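Ribosome-associated factor Y (Coxiella burnetii, PDB 3TQM) probably binds ribosomes as a hibernation factor of the HPF/YfiA family, associating with 100S ribosomes, the dimers of 70S ribosomes, and regulating translation. Local coordinates at residues A[40-52]-A[63-77]. Numbering follows the deposited sequence. Where two conformers were deposited one is given.
Sequences IFHINKLKKIVDA and AQAESDDMYKTVDLL. With SO4 (sulfate ion), chain E.
V50 and A52 pair with A65 and A63 as hydrogen-bonded antiparallel pairs, the 47-52 and 63-65 axes 4.9 Å apart, and beyond them K48 N donates to S67 O (2.7 Å) where the chain turns toward helix 70-77. That helix lies across the face carrying V50 and A52. The two branches of V50 divide the work: CG1, anti to the backbone N (chi1 179°), meets L77 CD2 at 3.5 Å, while CG2 touches T73 CG2 and, also at 3.5 Å, the selenium of selenomethionine M70. L77 CD2 reaches on to A52 CB. M70, bent at chi2 and chi3, reaches from the helix to strand 40-44 and sets SE against the edge of the F41 ring, near its plane and 3.8 Å from CD2, in a Met-aromatic contact; its CE ends on I43 CG2. V74 CG2 meets the same ring edge at CE2, and T20 of helix 14-24 also touches F41. On the other face, water links K47 NZ to E66 OE1, and Q64 passes over I49 CG2. D69 caps the helix, its OD1 accepting from Y71 N. The whole illustrates how a beta-hairpin runs into a helix that packs back on the sheet, in the beta-alpha-beta-beta-beta-alpha fold of HPF/YfiA proteins.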
ATOM      1  N   ILE A  40       4.906   3.577  -2.906  1.00 26.79           N
ATOM      2  CA  ILE A  40       5.342   4.515  -3.928  1.00 26.54           C
ATOM      3  C   ILE A  40       4.160   5.110  -4.686  1.00 27.01           C
ATOM      4  O   ILE A  40       3.429   4.401  -5.381  1.00 24.62           O
ATOM      5  CB  ILE A  40       6.319   3.855  -4.913  1.00 26.64           C
ATOM      6  CG1 ILE A  40       7.552   3.340  -4.166  1.00 27.97           C
ATOM      7  CG2 ILE A  40       6.724   4.835  -6.001  1.00 23.97           C
ATOM      8  CD1 ILE A  40       8.638   2.822  -5.068  1.00 29.10           C
ATOM      9  N   PHE A  41       3.977   6.418  -4.531  1.00 28.03           N
ATOM     10  CA  PHE A  41       2.933   7.141  -5.248  1.00 29.27           C
ATOM     11  C   PHE A  41       3.488   7.673  -6.568  1.00 30.59           C
ATOM     12  O   PHE A  41       4.645   8.081  -6.648  1.00 31.83           O
ATOM     13  CB  PHE A  41       2.419   8.309  -4.413  1.00 27.47           C
ATOM     14  CG  PHE A  41       1.803   7.901  -3.102  1.00 28.28           C
ATOM     15  CD1 PHE A  41       2.594   7.681  -1.987  1.00 28.83           C
ATOM     16  CD2 PHE A  41       0.433   7.744  -2.985  1.00 28.72           C
ATOM     17  CE1 PHE A  41       2.030   7.306  -0.783  1.00 30.75           C
ATOM     18  CE2 PHE A  41      -0.137   7.370  -1.785  1.00 29.81           C
ATOM     19  CZ  PHE A  41       0.661   7.150  -0.682  1.00 29.90           C
ATOM     20  N   HIS A  42       2.672   7.632  -7.612  0.51 30.40           N
ATOM     21  CA  HIS A  42       3.065   8.237  -8.871  0.51 30.42           C
ATOM     22  C   HIS A  42       1.879   8.401  -9.801  0.51 30.82           C
ATOM     23  O   HIS A  42       0.885   7.687  -9.700  0.51 30.67           O
ATOM     24  CB  HIS A  42       4.201   7.456  -9.546  0.51 30.32           C
ATOM     25  CG  HIS A  42       3.966   5.980  -9.623  0.51 30.26           C
ATOM     26  ND1 HIS A  42       3.975   5.164  -8.512  0.51 29.98           N
ATOM     27  CD2 HIS A  42       3.744   5.168 -10.684  0.51 29.83           C
ATOM     28  CE1 HIS A  42       3.754   3.915  -8.884  0.51 29.85           C
ATOM     29  NE2 HIS A  42       3.612   3.891 -10.196  0.51 29.79           N
ATOM     30  N   ILE A  43       1.992   9.367 -10.699  1.00 26.60           N
ATOM     31  CA  ILE A  43       0.930   9.662 -11.651  1.00 28.98           C
ATOM     32  C   ILE A  43       1.426   9.519 -13.087  1.00 25.29           C
ATOM     33  O   ILE A  43       2.535   9.935 -13.423  1.00 19.92           O
ATOM     34  CB  ILE A  43       0.309  11.060 -11.421  1.00 33.32           C
ATOM     35  CG1 ILE A  43       1.128  12.157 -12.105  1.00 35.59           C
ATOM     36  CG2 ILE A  43       0.147  11.335  -9.931  1.00 35.16           C
ATOM     37  CD1 ILE A  43       0.484  12.694 -13.370  1.00 36.22           C
ATOM     38  N   ASN A  44       0.600   8.907 -13.927  1.00 27.74           N
ATOM     39  CA  ASN A  44       0.887   8.806 -15.348  1.00 30.03           C
ATOM     40  C   ASN A  44      -0.277   9.397 -16.133  1.00 30.18           C
ATOM     41  O   ASN A  44      -1.255   8.707 -16.430  1.00 26.53           O
ATOM     42  CB  ASN A  44       1.141   7.356 -15.756  1.00 31.51           C
ATOM     43  CG  ASN A  44       1.638   7.232 -17.185  1.00 34.10           C
ATOM     44  OD1 ASN A  44       1.279   8.030 -18.052  1.00 38.57           O
ATOM     45  ND2 ASN A  44       2.463   6.225 -17.438  1.00 30.90           N
ATOM     46  N   LYS A  45      -0.157  10.682 -16.456  1.00 32.89           N
ATOM     47  CA  LYS A  45      -1.245  11.453 -17.050  1.00 32.76           C
ATOM     48  C   LYS A  45      -2.424  11.563 -16.088  1.00 29.97           C
ATOM     49  O   LYS A  45      -2.336  12.253 -15.072  1.00 28.08           O
ATOM     50  CB  LYS A  45      -1.679  10.858 -18.394  1.00 35.16           C
ATOM     51  CG  LYS A  45      -0.642  11.015 -19.497  1.00 37.17           C
ATOM     52  CD  LYS A  45      -1.126  10.421 -20.807  1.00 40.27           C
ATOM     53  CE  LYS A  45      -0.118  10.665 -21.921  1.00 43.25           C
ATOM     54  NZ  LYS A  45      -0.548  10.053 -23.208  1.00 43.90           N
ATOM     55  N   LEU A  46      -3.519  10.881 -16.406  1.00 31.15           N
ATOM     56  CA  LEU A  46      -4.713  10.910 -15.563  1.00 31.06           C
ATOM     57  C   LEU A  46      -4.720   9.776 -14.543  1.00 30.58           C
ATOM     58  O   LEU A  46      -5.575   9.732 -13.659  1.00 30.00           O
ATOM     59  CB  LEU A  46      -5.981  10.848 -16.419  1.00 30.58           C
ATOM     60  CG  LEU A  46      -6.265  12.044 -17.327  1.00 32.80           C
ATOM     61  CD1 LEU A  46      -7.431  11.739 -18.252  1.00 34.94           C
ATOM     62  CD2 LEU A  46      -6.538  13.295 -16.504  1.00 30.91           C
ATOM     63  N   LYS A  47      -3.764   8.860 -14.669  1.00 31.78           N
ATOM     64  CA  LYS A  47      -3.704   7.691 -13.795  1.00 31.62           C
ATOM     65  C   LYS A  47      -2.976   7.989 -12.484  1.00 32.04           C
ATOM     66  O   LYS A  47      -1.824   8.426 -12.482  1.00 31.73           O
ATOM     67  CB  LYS A  47      -3.050   6.507 -14.516  1.00 32.13           C
ATOM     68  CG  LYS A  47      -3.808   6.050 -15.759  1.00 36.86           C
ATOM     69  CD  LYS A  47      -3.253   4.741 -16.315  1.00 42.25           C
ATOM     70  CE  LYS A  47      -1.789   4.870 -16.710  1.00 45.11           C
ATOM     71  NZ  LYS A  47      -1.242   3.604 -17.280  1.00 45.01           N
ATOM     72  N   LYS A  48      -3.666   7.754 -11.372  1.00 31.92           N
ATOM     73  CA  LYS A  48      -3.086   7.919 -10.046  1.00 30.63           C
ATOM     74  C   LYS A  48      -2.676   6.560  -9.497  1.00 29.25           C
ATOM     75  O   LYS A  48      -3.437   5.926  -8.762  1.00 29.98           O
ATOM     76  CB  LYS A  48      -4.092   8.572  -9.095  1.00 29.15           C
ATOM     77  CG  LYS A  48      -4.613   9.920  -9.562  1.00 31.41           C
ATOM     78  CD  LYS A  48      -3.470  10.874  -9.861  1.00 35.24           C
ATOM     79  CE  LYS A  48      -3.985  12.281 -10.137  1.00 38.13           C
ATOM     80  NZ  LYS A  48      -4.978  12.299 -11.246  1.00 40.27           N
ATOM     81  N   ILE A  49      -1.476   6.114  -9.853  1.00 26.51           N
ATOM     82  CA  ILE A  49      -0.995   4.796  -9.443  1.00 23.37           C
ATOM     83  C   ILE A  49      -0.371   4.792  -8.050  1.00 21.84           C
ATOM     84  O   ILE A  49       0.432   5.665  -7.712  1.00 22.31           O
ATOM     85  CB  ILE A  49       0.039   4.240 -10.436  1.00 22.30           C
ATOM     86  CG1 ILE A  49      -0.555   4.147 -11.841  1.00 23.29           C
ATOM     87  CG2 ILE A  49       0.544   2.887  -9.978  1.00 21.83           C
ATOM     88  CD1 ILE A  49      -0.292   5.360 -12.695  1.00 24.09           C
ATOM     89  N   VAL A  50      -0.743   3.801  -7.245  1.00 19.84           N
ATOM     90  CA  VAL A  50      -0.089   3.579  -5.960  1.00 22.62           C
ATOM     91  C   VAL A  50       0.439   2.145  -5.902  1.00 26.00           C
ATOM     92  O   VAL A  50      -0.295   1.192  -6.158  1.00 28.10           O
ATOM     93  CB  VAL A  50      -1.035   3.849  -4.771  1.00 21.34           C
ATOM     94  CG1 VAL A  50      -0.323   3.593  -3.453  1.00 18.91           C
ATOM     95  CG2 VAL A  50      -1.548   5.281  -4.821  1.00 22.50           C
ATOM     96  N   ASP A  51       1.719   2.003  -5.576  1.00 27.41           N
ATOM     97  CA  ASP A  51       2.378   0.704  -5.556  1.00 28.25           C
ATOM     98  C   ASP A  51       2.914   0.405  -4.156  1.00 22.98           C
ATOM     99  O   ASP A  51       3.323   1.316  -3.432  1.00 19.08           O
ATOM    100  CB  ASP A  51       3.511   0.682  -6.587  1.00 38.59           C
ATOM    101  CG  ASP A  51       4.080  -0.708  -6.810  1.00 50.78           C
ATOM    102  OD1 ASP A  51       3.507  -1.688  -6.286  1.00 54.26           O
ATOM    103  OD2 ASP A  51       5.101  -0.822  -7.524  1.00 55.86           O
ATOM    104  N   ALA A  52       2.904  -0.869  -3.773  1.00 22.01           N
ATOM    105  CA  ALA A  52       3.306  -1.261  -2.426  1.00 19.08           C
ATOM    106  C   ALA A  52       4.166  -2.523  -2.394  1.00 19.51           C
ATOM    107  O   ALA A  52       3.885  -3.502  -3.087  1.00 18.62           O
ATOM    108  CB  ALA A  52       2.079  -1.435  -1.543  1.00 17.33           C
ATOM    109  N   ALA A  63       2.004  -5.289  -4.723  1.00 26.54           N
ATOM    110  CA  ALA A  63       0.676  -4.990  -5.243  1.00 24.13           C
ATOM    111  C   ALA A  63       0.612  -3.580  -5.822  1.00 26.23           C
ATOM    112  O   ALA A  63       1.264  -2.666  -5.320  1.00 24.21           O
ATOM    113  CB  ALA A  63      -0.368  -5.162  -4.150  1.00 21.13           C
ATOM    114  N   GLN A  64      -0.181  -3.410  -6.876  1.00 28.61           N
ATOM    115  CA  GLN A  64      -0.343  -2.110  -7.521  1.00 28.13           C
ATOM    116  C   GLN A  64      -1.798  -1.858  -7.914  1.00 26.93           C
ATOM    117  O   GLN A  64      -2.494  -2.768  -8.359  1.00 27.88           O
ATOM    118  CB  GLN A  64       0.551  -2.010  -8.756  1.00 29.08           C
ATOM    119  CG  GLN A  64       0.584  -0.628  -9.388  1.00 33.42           C
ATOM    120  CD  GLN A  64       1.265  -0.619 -10.744  1.00 36.83           C
ATOM    121  OE1 GLN A  64       0.811  -1.272 -11.683  1.00 39.10           O
ATOM    122  NE2 GLN A  64       2.363   0.119 -10.849  1.00 37.03           N
ATOM    123  N   ALA A  65      -2.247  -0.618  -7.745  1.00 23.93           N
ATOM    124  CA  ALA A  65      -3.594  -0.223  -8.141  1.00 22.86           C
ATOM    125  C   ALA A  65      -3.572   1.187  -8.716  1.00 23.38           C
ATOM    126  O   ALA A  65      -2.600   1.920  -8.532  1.00 23.65           O
ATOM    127  CB  ALA A  65      -4.543  -0.302  -6.958  1.00 21.33           C
ATOM    128  N   GLU A  66      -4.642   1.562  -9.409  1.00 24.34           N
ATOM    129  CA  GLU A  66      -4.707   2.871 -10.049  1.00 25.25           C
ATOM    130  C   GLU A  66      -6.142   3.353 -10.228  1.00 22.63           C
ATOM    131  O   GLU A  66      -7.077   2.561 -10.254  1.00 21.76           O
ATOM    132  CB  GLU A  66      -3.998   2.840 -11.407  1.00 29.14           C
ATOM    133  CG  GLU A  66      -4.731   2.042 -12.473  1.00 33.28           C
ATOM    134  CD  GLU A  66      -4.005   2.035 -13.808  1.00 39.21           C
ATOM    135  OE1 GLU A  66      -2.773   1.825 -13.820  1.00 43.11           O
ATOM    136  OE2 GLU A  66      -4.666   2.245 -14.847  1.00 38.57           O
ATOM    137  N   SER A  67      -6.297   4.665 -10.357  1.00 23.30           N
ATOM    138  CA  SER A  67      -7.592   5.289 -10.603  1.00 23.41           C
ATOM    139  C   SER A  67      -7.377   6.766 -10.898  1.00 23.60           C
ATOM    140  O   SER A  67      -6.246   7.219 -11.007  1.00 25.37           O
ATOM    141  CB  SER A  67      -8.518   5.113  -9.395  1.00 26.99           C
ATOM    142  OG  SER A  67      -8.034   5.834  -8.265  1.00 31.43           O
ATOM    143  N   ASP A  68      -8.463   7.514 -11.035  1.00 24.19           N
ATOM    144  CA  ASP A  68      -8.369   8.939 -11.340  1.00 25.39           C
ATOM    145  C   ASP A  68      -8.163   9.766 -10.079  1.00 23.43           C
ATOM    146  O   ASP A  68      -8.016  10.987 -10.138  1.00 25.80           O
ATOM    147  CB  ASP A  68      -9.625   9.413 -12.071  1.00 28.90           C
ATOM    148  CG  ASP A  68     -10.892   9.081 -11.314  1.00 35.62           C
ATOM    149  OD1 ASP A  68     -10.810   8.853 -10.084  1.00 37.37           O
ATOM    150  OD2 ASP A  68     -11.970   9.050 -11.943  1.00 39.98           O
ATOM    151  N   ASP A  69      -8.159   9.091  -8.936  1.00 21.92           N
ATOM    152  CA  ASP A  69      -8.048   9.771  -7.654  1.00 22.23           C
ATOM    153  C   ASP A  69      -7.108   9.018  -6.723  1.00 19.53           C
ATOM    154  O   ASP A  69      -7.312   7.837  -6.444  1.00 20.41           O
ATOM    155  CB  ASP A  69      -9.432   9.926  -7.017  1.00 24.10           C
ATOM    156  CG  ASP A  69      -9.383  10.621  -5.673  1.00 29.48           C
ATOM    157  OD1 ASP A  69      -8.314  11.152  -5.308  1.00 32.78           O
ATOM    158  OD2 ASP A  69     -10.420  10.646  -4.980  1.00 32.12           O
HETATM  159  N   MSE A  70      -6.082   9.713  -6.241  1.00 17.43           N
HETATM  160  CA  MSE A  70      -5.047   9.087  -5.429  1.00 18.89           C
HETATM  161  C   MSE A  70      -5.604   8.471  -4.149  1.00 26.09           C
HETATM  162  O   MSE A  70      -5.178   7.394  -3.732  1.00 29.03           O
HETATM  163  CB  MSE A  70      -3.947  10.093  -5.088  1.00 15.49           C
HETATM  164  CG  MSE A  70      -2.665   9.436  -4.627  1.00 14.18           C
HETATM  165 SE   MSE A  70      -1.707   8.531  -6.067  1.00 30.19          SE
HETATM  166  CE  MSE A  70      -0.884  10.087  -6.901  1.00 30.03           C
ATOM    167  N   TYR A  71      -6.552   9.162  -3.526  1.00 28.19           N
ATOM    168  CA  TYR A  71      -7.179   8.656  -2.310  1.00 25.74           C
ATOM    169  C   TYR A  71      -7.952   7.372  -2.600  1.00 24.29           C
ATOM    170  O   TYR A  71      -7.894   6.414  -1.828  1.00 20.99           O
ATOM    171  CB  TYR A  71      -8.105   9.708  -1.702  1.00 26.50           C
ATOM    172  CG  TYR A  71      -7.380  10.841  -1.008  1.00 29.26           C
ATOM    173  CD1 TYR A  71      -7.192  10.831   0.370  1.00 29.71           C
ATOM    174  CD2 TYR A  71      -6.886  11.922  -1.729  1.00 27.79           C
ATOM    175  CE1 TYR A  71      -6.535  11.866   1.011  1.00 29.61           C
ATOM    176  CE2 TYR A  71      -6.226  12.959  -1.095  1.00 28.15           C
ATOM    177  CZ  TYR A  71      -6.054  12.924   0.274  1.00 29.34           C
ATOM    178  OH  TYR A  71      -5.396  13.956   0.905  1.00 29.43           O
ATOM    179  N   LYS A  72      -8.671   7.360  -3.717  1.00 26.93           N
ATOM    180  CA  LYS A  72      -9.424   6.186  -4.130  1.00 29.84           C
ATOM    181  C   LYS A  72      -8.479   5.030  -4.460  1.00 31.08           C
ATOM    182  O   LYS A  72      -8.786   3.868  -4.191  1.00 32.88           O
ATOM    183  CB  LYS A  72     -10.295   6.509  -5.343  1.00 34.49           C
ATOM    184  CG  LYS A  72     -11.337   5.449  -5.651  1.00 41.35           C
ATOM    185  CD  LYS A  72     -12.093   5.764  -6.931  1.00 46.58           C
ATOM    186  CE  LYS A  72     -13.282   4.833  -7.108  1.00 51.05           C
ATOM    187  NZ  LYS A  72     -12.883   3.402  -6.999  1.00 52.78           N
ATOM    188  N   THR A  73      -7.325   5.358  -5.035  1.00 28.44           N
ATOM    189  CA  THR A  73      -6.330   4.353  -5.393  1.00 24.92           C
ATOM    190  C   THR A  73      -5.796   3.635  -4.159  1.00 24.29           C
ATOM    191  O   THR A  73      -5.666   2.412  -4.149  1.00 21.08           O
ATOM    192  CB  THR A  73      -5.144   4.972  -6.158  1.00 22.69           C
ATOM    193  OG1 THR A  73      -5.627   5.657  -7.319  1.00 20.81           O
ATOM    194  CG2 THR A  73      -4.168   3.886  -6.579  1.00 22.22           C
ATOM    195  N   VAL A  74      -5.478   4.405  -3.122  1.00 27.20           N
ATOM    196  CA  VAL A  74      -5.004   3.838  -1.864  1.00 26.62           C
ATOM    197  C   VAL A  74      -5.993   2.800  -1.361  1.00 25.85           C
ATOM    198  O   VAL A  74      -5.617   1.684  -1.002  1.00 25.24           O
ATOM    199  CB  VAL A  74      -4.819   4.919  -0.787  1.00 26.88           C
ATOM    200  CG1 VAL A  74      -4.658   4.280   0.585  1.00 29.19           C
ATOM    201  CG2 VAL A  74      -3.620   5.800  -1.119  1.00 26.97           C
ATOM    202  N   ASP A  75      -7.266   3.178  -1.350  1.00 27.87           N
ATOM    203  CA  ASP A  75      -8.333   2.294  -0.906  1.00 30.12           C
ATOM    204  C   ASP A  75      -8.312   0.988  -1.693  1.00 23.53           C
ATOM    205  O   ASP A  75      -8.450  -0.092  -1.120  1.00 19.33           O
ATOM    206  CB  ASP A  75      -9.689   2.983  -1.069  1.00 37.05           C
ATOM    207  CG  ASP A  75     -10.727   2.460  -0.099  1.00 45.65           C
ATOM    208  OD1 ASP A  75     -10.959   3.122   0.934  1.00 50.17           O
ATOM    209  OD2 ASP A  75     -11.308   1.388  -0.363  1.00 47.90           O
ATOM    210  N   LEU A  76      -8.134   1.092  -3.006  1.00 24.61           N
ATOM    211  CA  LEU A  76      -8.082  -0.083  -3.871  1.00 28.01           C
ATOM    212  C   LEU A  76      -6.885  -0.974  -3.549  1.00 27.86           C
ATOM    213  O   LEU A  76      -7.004  -2.199  -3.508  1.00 26.39           O
ATOM    214  CB  LEU A  76      -8.046   0.335  -5.344  1.00 28.21           C
ATOM    215  CG  LEU A  76      -9.386   0.532  -6.064  1.00 28.88           C
ATOM    216  CD1 LEU A  76     -10.339   1.385  -5.243  1.00 28.99           C
ATOM    217  CD2 LEU A  76      -9.166   1.137  -7.444  1.00 26.82           C
ATOM    218  N   LEU A  77      -5.733  -0.352  -3.323  1.00 28.38           N
ATOM    219  CA  LEU A  77      -4.506  -1.089  -3.041  1.00 26.19           C
ATOM    220  C   LEU A  77      -4.620  -1.885  -1.744  1.00 27.93           C
ATOM    221  O   LEU A  77      -4.031  -2.959  -1.614  1.00 29.47           O
ATOM    222  CB  LEU A  77      -3.309  -0.140  -2.970  1.00 22.00           C
ATOM    223  CG  LEU A  77      -1.946  -0.798  -2.745  1.00 21.42           C
ATOM    224  CD1 LEU A  77      -1.654  -1.822  -3.831  1.00 18.07           C
ATOM    225  CD2 LEU A  77      -0.845   0.248  -2.685  1.00 22.58           C
TER
HETATM  226  S   SO4 E  97      -3.891  16.153  -2.712  1.00 75.03           S
HETATM  227  O1  SO4 E  97      -3.644  14.947  -1.926  1.00 72.96           O
HETATM  228  O2  SO4 E  97      -4.820  17.031  -2.004  1.00 74.87           O
HETATM  229  O3  SO4 E  97      -2.627  16.851  -2.922  1.00 76.21           O
HETATM  230  O4  SO4 E  97      -4.463  15.786  -4.004  1.00 74.83           O
HETATM  231  O   HOH W   1      -0.466   1.483 -15.596  1.00 34.36           O